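Local coordinates for transcriptional regulator, PadR family (Enterococcus faecalis, PDB 3HHH), which probably binds DNA as a dimeric transcriptional regulator of the PadR family, through a winged helix-turn-helix domain, at residues L17-I22 with E85-D90; R24-G29 with I63-P68. One frame throughout, in Å; residues are numbered along the deposited sequence.

Contact 1: L17-I22 with E85-D90; sequences LVLAII and EAELAD
Leu88 reaches from helix 82-106 onto the backbone of helix 13-24 at Leu19 and Ala20. Its CB leaves the main chain toward the other helix, and CG, anti to the backbone N (chi1 177°), carries the fork straight on across the gap. Both methyls then land on Ala20: CD1 lies 3.8 Å from Ala20 N and CD2 3.8 Å from Ala20 CA, so the fork rests on main-chain atoms as much as on side chains. CD1 also touches the Ala20 methyl, CB to CD1 4.0 Å, and the base of Leu19, whose CB is 4.1 Å from Leu88 CD1. Farther out on Leu19, the methyl CD1 meets Glu87 CG at 3.9 Å. Glu87 bends at chi2 (85°), and its carboxylate leads away from this apolar surface. The short segments approach to 9.5 Å between axes, and their N-to-C directions differ by 126°, an oblique crossing between perpendicular and antiparallel. The contact is apolar, burying 181 Å² over the two sides. It joins the first long helix of the winged helix-turn-helix domain to the C-terminal helix, whose Val102 in the second subunit packs on Leu17, consistent with a PadR dimer helix. Leu80 of strand 74-80 touches both Leu19 and Leu88. On the side away from 85-90, Ile21 packs on Ile32, Ile35 and Leu36 of helix 29-37, while Val18 meets Ile52 and Leu56 of helix 46-58, so helix 13-24 sits between these helices and the C-terminal one.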
ATOM      1  N   LEU B  17      -4.575   8.207   4.434  1.00 15.64           N
ATOM      2  CA  LEU B  17      -3.916   9.487   4.676  1.00 15.65           C
ATOM      3  C   LEU B  17      -4.844  10.664   4.386  1.00 15.70           C
ATOM      4  O   LEU B  17      -4.788  11.685   5.065  1.00 15.79           O
ATOM      5  CB  LEU B  17      -2.656   9.611   3.814  1.00 15.67           C
ATOM      6  CG  LEU B  17      -1.526   8.618   4.082  1.00 15.45           C
ATOM      7  CD1 LEU B  17      -0.354   8.924   3.161  1.00 14.88           C
ATOM      8  CD2 LEU B  17      -1.093   8.652   5.552  1.00 15.16           C
ATOM      9  N   VAL B  18      -5.685  10.521   3.367  1.00 15.84           N
ATOM     10  CA  VAL B  18      -6.664  11.553   3.035  1.00 15.79           C
ATOM     11  C   VAL B  18      -7.648  11.713   4.190  1.00 15.95           C
ATOM     12  O   VAL B  18      -7.898  12.827   4.642  1.00 16.08           O
ATOM     13  CB  VAL B  18      -7.403  11.241   1.708  1.00 15.73           C
ATOM     14  CG1 VAL B  18      -8.662  12.083   1.571  1.00 15.31           C
ATOM     15  CG2 VAL B  18      -6.471  11.472   0.525  1.00 15.26           C
ATOM     16  N   LEU B  19      -8.190  10.602   4.681  1.00 16.12           N
ATOM     17  CA  LEU B  19      -9.068  10.655   5.846  1.00 16.38           C
ATOM     18  C   LEU B  19      -8.355  11.365   6.999  1.00 16.83           C
ATOM     19  O   LEU B  19      -8.925  12.257   7.636  1.00 16.97           O
ATOM     20  CB  LEU B  19      -9.508   9.251   6.278  1.00 16.21           C
ATOM     21  CG  LEU B  19     -10.479   8.491   5.368  1.00 15.79           C
ATOM     22  CD1 LEU B  19     -10.878   7.172   6.022  1.00 15.45           C
ATOM     23  CD2 LEU B  19     -11.713   9.315   5.047  1.00 14.80           C
ATOM     24  N   ALA B  20      -7.099  10.980   7.232  1.00 17.13           N
ATOM     25  CA  ALA B  20      -6.267  11.567   8.283  1.00 17.32           C
ATOM     26  C   ALA B  20      -6.192  13.084   8.181  1.00 17.68           C
ATOM     27  O   ALA B  20      -6.416  13.787   9.172  1.00 17.70           O
ATOM     28  CB  ALA B  20      -4.866  10.975   8.233  1.00 17.22           C
ATOM     29  N   ILE B  21      -5.881  13.582   6.984  1.00 18.04           N
ATOM     30  CA  ILE B  21      -5.763  15.024   6.752  1.00 18.42           C
ATOM     31  C   ILE B  21      -7.081  15.754   7.030  1.00 18.93           C
ATOM     32  O   ILE B  21      -7.090  16.796   7.685  1.00 18.93           O
ATOM     33  CB  ILE B  21      -5.294  15.335   5.317  1.00 18.36           C
ATOM     34  CG1 ILE B  21      -3.842  14.892   5.125  1.00 18.24           C
ATOM     35  CG2 ILE B  21      -5.408  16.822   5.022  1.00 18.21           C
ATOM     36  CD1 ILE B  21      -3.427  14.785   3.670  1.00 17.51           C
ATOM     37  N   ILE B  22      -8.188  15.195   6.550  1.00 19.59           N
ATOM     38  CA  ILE B  22      -9.512  15.789   6.766  1.00 20.21           C
ATOM     39  C   ILE B  22      -9.887  15.836   8.262  1.00 21.04           C
ATOM     40  O   ILE B  22     -10.496  16.809   8.725  1.00 20.96           O
ATOM     41  CB  ILE B  22     -10.608  15.037   5.964  1.00 20.16           C
ATOM     42  CG1 ILE B  22     -10.364  15.163   4.448  1.00 20.11           C
ATOM     43  CG2 ILE B  22     -11.983  15.578   6.291  1.00 19.69           C
ATOM     44  CD1 ILE B  22     -11.177  14.184   3.604  1.00 19.43           C
ATOM     45  N   GLU B  85     -14.537   8.699  10.809  1.00 28.33           N
ATOM     46  CA  GLU B  85     -13.624   8.625  11.951  1.00 28.30           C
ATOM     47  C   GLU B  85     -13.352   7.153  12.288  1.00 28.06           C
ATOM     48  O   GLU B  85     -12.201   6.754  12.483  1.00 28.13           O
ATOM     49  CB  GLU B  85     -14.211   9.360  13.166  1.00 28.43           C
ATOM     50  CG  GLU B  85     -14.401  10.889  12.990  1.00 29.41           C
ATOM     51  CD  GLU B  85     -13.162  11.736  13.334  1.00 30.95           C
ATOM     52  OE1 GLU B  85     -12.142  11.185  13.808  1.00 31.83           O
ATOM     53  OE2 GLU B  85     -13.215  12.973  13.129  1.00 31.47           O
ATOM     54  N   ALA B  86     -14.417   6.352  12.321  1.00 27.77           N
ATOM     55  CA  ALA B  86     -14.321   4.908  12.552  1.00 27.61           C
ATOM     56  C   ALA B  86     -13.423   4.211  11.523  1.00 27.57           C
ATOM     57  O   ALA B  86     -12.593   3.373  11.887  1.00 27.68           O
ATOM     58  CB  ALA B  86     -15.713   4.279  12.544  1.00 27.35           C
ATOM     59  N   GLU B  87     -13.598   4.559  10.248  1.00 27.36           N
ATOM     60  CA  GLU B  87     -12.783   4.008   9.162  1.00 27.19           C
ATOM     61  C   GLU B  87     -11.306   4.377   9.335  1.00 26.98           C
ATOM     62  O   GLU B  87     -10.424   3.552   9.101  1.00 26.95           O
ATOM     63  CB  GLU B  87     -13.296   4.502   7.800  1.00 27.20           C
ATOM     64  CG  GLU B  87     -12.742   3.742   6.583  1.00 27.84           C
ATOM     65  CD  GLU B  87     -13.514   2.461   6.237  1.00 28.72           C
ATOM     66  OE1 GLU B  87     -14.422   2.059   7.010  1.00 28.43           O
ATOM     67  OE2 GLU B  87     -13.208   1.858   5.177  1.00 28.43           O
ATOM     68  N   LEU B  88     -11.042   5.618   9.746  1.00 26.78           N
ATOM     69  CA  LEU B  88      -9.674   6.087   9.971  1.00 26.44           C
ATOM     70  C   LEU B  88      -9.021   5.327  11.135  1.00 26.44           C
ATOM     71  O   LEU B  88      -7.890   4.855  11.019  1.00 26.55           O
ATOM     72  CB  LEU B  88      -9.663   7.599  10.228  1.00 26.17           C
ATOM     73  CG  LEU B  88      -8.323   8.269  10.550  1.00 25.62           C
ATOM     74  CD1 LEU B  88      -7.283   7.975   9.481  1.00 25.27           C
ATOM     75  CD2 LEU B  88      -8.513   9.773  10.716  1.00 24.83           C
ATOM     76  N   ALA B  89      -9.743   5.198  12.245  1.00 26.33           N
ATOM     77  CA  ALA B  89      -9.270   4.410  13.382  1.00 26.31           C
ATOM     78  C   ALA B  89      -8.916   2.997  12.935  1.00 26.33           C
ATOM     79  O   ALA B  89      -7.929   2.419  13.391  1.00 26.51           O
ATOM     80  CB  ALA B  89     -10.326   4.366  14.481  1.00 26.15           C
ATOM     81  N   ASP B  90      -9.727   2.452  12.035  1.00 26.39           N
ATOM     82  CA  ASP B  90      -9.517   1.112  11.510  1.00 26.41           C
ATOM     83  C   ASP B  90      -8.287   1.065  10.605  1.00 26.46           C
ATOM     84  O   ASP B  90      -7.567   0.061  10.585  1.00 26.52           O
ATOM     85  CB  ASP B  90     -10.755   0.646  10.740  1.00 26.41           C
ATOM     86  CG  ASP B  90     -10.775  -0.851  10.525  1.00 26.88           C
ATOM     87  OD1 ASP B  90     -10.860  -1.597  11.525  1.00 27.59           O
ATOM     88  OD2 ASP B  90     -10.707  -1.287   9.357  1.00 27.48           O
TER

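Contact 2: R24-G29 with I63-P68; sequences RKETYG and IAEKKP
Glu26 and Lys67 extend toward each other from opposite directions, the first from the loop linking helices 13-24 and 29-37, the second from strand 62-69, one of the two wing strands, and meet at their charged ends. Each chain is stretched beyond CG. In Glu26, CG stands anti to the backbone N (chi1 -164°), which carries the carboxylate out from the loop; in Lys67, CG lies beside the backbone N and the straight chain delivers NZ to the carboxylate. Lys67 NZ donates to Glu26 OE1 at 2.8 Å, using the syn lone pair of that oxygen. A second, weak bond runs from Lys67 NZ to Glu26 OE2 at 3.0 Å, so the ammonium addresses both oxygens. Glu65 adds a long ion pair between its OE1 and Lys67 NZ at 3.9 Å. Glu65 OE1 lies 4.4 Å from Glu26 OE1, a close approach of like charges. The stronger partner of Glu65 is Arg79 on strand 74-80, which also forms a weak, long ion pair with Glu26. The loop has further holds on that strand, through the Thr27-Tyr78 backbone bond and the Tyr28-Phe77 ring contact. Between 24-29 and 63-68 themselves the closest contacts are all between charged groups, with 84 Å² buried, so the ion pair ties the helical part of the domain to its wing. The cations would be expected to offset the repulsion between the acids and favour their ionised forms.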
ATOM      1  N   ARG B  24      -7.920  16.275  10.777  1.00 24.71           N
ATOM      2  CA  ARG B  24      -7.128  17.301  11.443  1.00 25.55           C
ATOM      3  C   ARG B  24      -7.721  18.688  11.206  1.00 26.25           C
ATOM      4  O   ARG B  24      -7.827  19.490  12.137  1.00 26.50           O
ATOM      5  CB  ARG B  24      -5.688  17.259  10.925  1.00 25.61           C
ATOM      6  CG  ARG B  24      -4.626  17.172  12.007  1.00 26.27           C
ATOM      7  CD  ARG B  24      -3.239  17.395  11.419  1.00 27.40           C
ATOM      8  NE  ARG B  24      -2.979  16.513  10.273  1.00 28.49           N
ATOM      9  CZ  ARG B  24      -1.926  16.598   9.458  1.00 28.74           C
ATOM     10  NH1 ARG B  24      -0.985  17.523   9.643  1.00 28.88           N
ATOM     11  NH2 ARG B  24      -1.808  15.738   8.453  1.00 28.83           N
ATOM     12  N   LYS B  25      -8.103  18.957   9.959  1.00 27.05           N
ATOM     13  CA  LYS B  25      -8.630  20.262   9.564  1.00 27.62           C
ATOM     14  C   LYS B  25      -9.641  20.132   8.418  1.00 27.99           C
ATOM     15  O   LYS B  25      -9.438  19.342   7.491  1.00 28.01           O
ATOM     16  CB  LYS B  25      -7.475  21.170   9.123  1.00 27.71           C
ATOM     17  CG  LYS B  25      -7.828  22.659   9.035  1.00 28.31           C
ATOM     18  CD  LYS B  25      -6.828  23.416   8.164  1.00 28.83           C
ATOM     19  CE  LYS B  25      -7.025  24.923   8.256  1.00 29.18           C
ATOM     20  NZ  LYS B  25      -5.981  25.672   7.490  1.00 29.51           N
ATOM     21  N   GLU B  26     -10.723  20.910   8.486  1.00 28.43           N
ATOM     22  CA  GLU B  26     -11.665  21.020   7.368  1.00 28.72           C
ATOM     23  C   GLU B  26     -10.912  21.574   6.162  1.00 28.86           C
ATOM     24  O   GLU B  26     -10.131  22.522   6.295  1.00 28.92           O
ATOM     25  CB  GLU B  26     -12.842  21.935   7.719  1.00 28.82           C
ATOM     26  CG  GLU B  26     -14.031  21.798   6.767  1.00 29.15           C
ATOM     27  CD  GLU B  26     -15.015  22.955   6.844  1.00 29.60           C
ATOM     28  OE1 GLU B  26     -16.220  22.714   6.619  1.00 29.80           O
ATOM     29  OE2 GLU B  26     -14.592  24.099   7.117  1.00 29.94           O
ATOM     30  N   THR B  27     -11.146  20.993   4.989  1.00 28.93           N
ATOM     31  CA  THR B  27     -10.219  21.165   3.879  1.00 28.99           C
ATOM     32  C   THR B  27     -10.832  20.888   2.505  1.00 28.93           C
ATOM     33  O   THR B  27     -11.933  20.349   2.403  1.00 28.93           O
ATOM     34  CB  THR B  27      -9.018  20.213   4.076  1.00 29.06           C
ATOM     35  OG1 THR B  27      -8.004  20.481   3.101  1.00 29.49           O
ATOM     36  CG2 THR B  27      -9.469  18.762   3.970  1.00 29.05           C
ATOM     37  N   TYR B  28     -10.094  21.252   1.458  1.00 28.80           N
ATOM     38  CA  TYR B  28     -10.494  20.980   0.077  1.00 28.82           C
ATOM     39  C   TYR B  28      -9.305  20.464  -0.746  1.00 28.75           C
ATOM     40  O   TYR B  28      -8.145  20.689  -0.391  1.00 28.69           O
ATOM     41  CB  TYR B  28     -11.086  22.235  -0.570  1.00 28.81           C
ATOM     42  CG  TYR B  28     -10.102  23.371  -0.678  1.00 29.14           C
ATOM     43  CD1 TYR B  28      -9.828  24.178   0.418  1.00 29.35           C
ATOM     44  CD2 TYR B  28      -9.434  23.635  -1.873  1.00 29.50           C
ATOM     45  CE1 TYR B  28      -8.925  25.219   0.334  1.00 29.66           C
ATOM     46  CE2 TYR B  28      -8.521  24.678  -1.967  1.00 29.44           C
ATOM     47  CZ  TYR B  28      -8.271  25.465  -0.856  1.00 29.69           C
ATOM     48  OH  TYR B  28      -7.370  26.503  -0.923  1.00 30.26           O
ATOM     49  N   GLY B  29      -9.613  19.784  -1.849  1.00 28.68           N
ATOM     50  CA  GLY B  29      -8.621  19.122  -2.707  1.00 28.56           C
ATOM     51  C   GLY B  29      -7.227  19.724  -2.771  1.00 28.50           C
ATOM     52  O   GLY B  29      -6.238  19.017  -2.588  1.00 28.74           O
ATOM     53  N   ILE B  63     -18.397  14.282   4.697  1.00 31.87           N
ATOM     54  CA  ILE B  63     -19.421  15.181   4.171  1.00 31.83           C
ATOM     55  C   ILE B  63     -18.721  16.288   3.394  1.00 31.80           C
ATOM     56  O   ILE B  63     -17.659  16.756   3.802  1.00 31.81           O
ATOM     57  CB  ILE B  63     -20.265  15.839   5.284  1.00 31.90           C
ATOM     58  CG1 ILE B  63     -20.912  14.779   6.178  1.00 31.92           C
ATOM     59  CG2 ILE B  63     -21.344  16.737   4.673  1.00 31.72           C
ATOM     60  CD1 ILE B  63     -21.719  15.356   7.330  1.00 31.49           C
ATOM     61  N   ALA B  64     -19.327  16.702   2.282  1.00 31.77           N
ATOM     62  CA  ALA B  64     -18.796  17.774   1.443  1.00 31.70           C
ATOM     63  C   ALA B  64     -19.772  18.948   1.402  1.00 31.68           C
ATOM     64  O   ALA B  64     -20.990  18.761   1.361  1.00 31.73           O
ATOM     65  CB  ALA B  64     -18.537  17.261   0.038  1.00 31.71           C
ATOM     66  N   GLU B  65     -19.229  20.160   1.406  1.00 31.59           N
ATOM     67  CA  GLU B  65     -20.054  21.363   1.425  1.00 31.60           C
ATOM     68  C   GLU B  65     -19.245  22.564   0.945  1.00 31.45           C
ATOM     69  O   GLU B  65     -18.040  22.641   1.190  1.00 31.38           O
ATOM     70  CB  GLU B  65     -20.614  21.574   2.838  1.00 31.64           C
ATOM     71  CG  GLU B  65     -20.839  23.015   3.261  1.00 31.81           C
ATOM     72  CD  GLU B  65     -21.286  23.110   4.702  1.00 32.32           C
ATOM     73  OE1 GLU B  65     -20.414  23.284   5.581  1.00 32.28           O
ATOM     74  OE2 GLU B  65     -22.503  22.987   4.959  1.00 33.13           O
ATOM     75  N   LYS B  66     -19.913  23.491   0.262  1.00 31.32           N
ATOM     76  CA  LYS B  66     -19.242  24.623  -0.370  1.00 31.20           C
ATOM     77  C   LYS B  66     -19.286  25.882   0.484  1.00 31.20           C
ATOM     78  O   LYS B  66     -20.345  26.275   0.972  1.00 31.17           O
ATOM     79  CB  LYS B  66     -19.863  24.927  -1.730  1.00 31.16           C
ATOM     80  CG  LYS B  66     -19.853  23.768  -2.699  1.00 31.11           C
ATOM     81  CD  LYS B  66     -20.014  24.260  -4.125  1.00 31.16           C
ATOM     82  CE  LYS B  66     -20.409  23.142  -5.060  1.00 31.20           C
ATOM     83  NZ  LYS B  66     -20.546  23.635  -6.453  1.00 31.41           N
ATOM     84  N   LYS B  67     -18.129  26.510   0.654  1.00 31.25           N
ATOM     85  CA  LYS B  67     -18.026  27.782   1.354  1.00 31.38           C
ATOM     86  C   LYS B  67     -17.069  28.689   0.587  1.00 31.56           C
ATOM     87  O   LYS B  67     -16.294  28.202  -0.239  1.00 31.44           O
ATOM     88  CB  LYS B  67     -17.492  27.583   2.775  1.00 31.41           C
ATOM     89  CG  LYS B  67     -18.100  26.433   3.559  1.00 31.23           C
ATOM     90  CD  LYS B  67     -17.528  26.416   4.964  1.00 31.19           C
ATOM     91  CE  LYS B  67     -18.083  25.282   5.792  1.00 31.18           C
ATOM     92  NZ  LYS B  67     -17.386  25.183   7.105  1.00 31.27           N
ATOM     93  N   PRO B  68     -17.109  30.008   0.858  1.00 31.87           N
ATOM     94  CA  PRO B  68     -16.180  30.915   0.179  1.00 32.10           C
ATOM     95  C   PRO B  68     -14.732  30.702   0.624  1.00 32.38           C
ATOM     96  O   PRO B  68     -14.484  30.209   1.732  1.00 32.39           O
ATOM     97  CB  PRO B  68     -16.669  32.315   0.584  1.00 32.08           C
ATOM     98  CG  PRO B  68     -17.986  32.117   1.258  1.00 32.06           C
ATOM     99  CD  PRO B  68     -17.987  30.729   1.796  1.00 31.85           C
TER

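Contact 1 is buried near the centre of the chain, whereas contact 2 lies at the surface, about 15 Å away between centres. They share helix 13-24 as a starting point: 17-22 belongs to its body, and 24-29 takes in its last residue and the loop beyond. From there one contact reaches the long C-terminal helix and the other the first strand of the two-stranded wing. Their chemistry follows their place, methyl packing inside against ion pairs outside. Ile22 CG1 and Thr27 CG2 touch at 3.7 Å, joining the two regions directly, and strand 74-80 borders both, through Leu80 at contact 1 and Arg79 at contact 2.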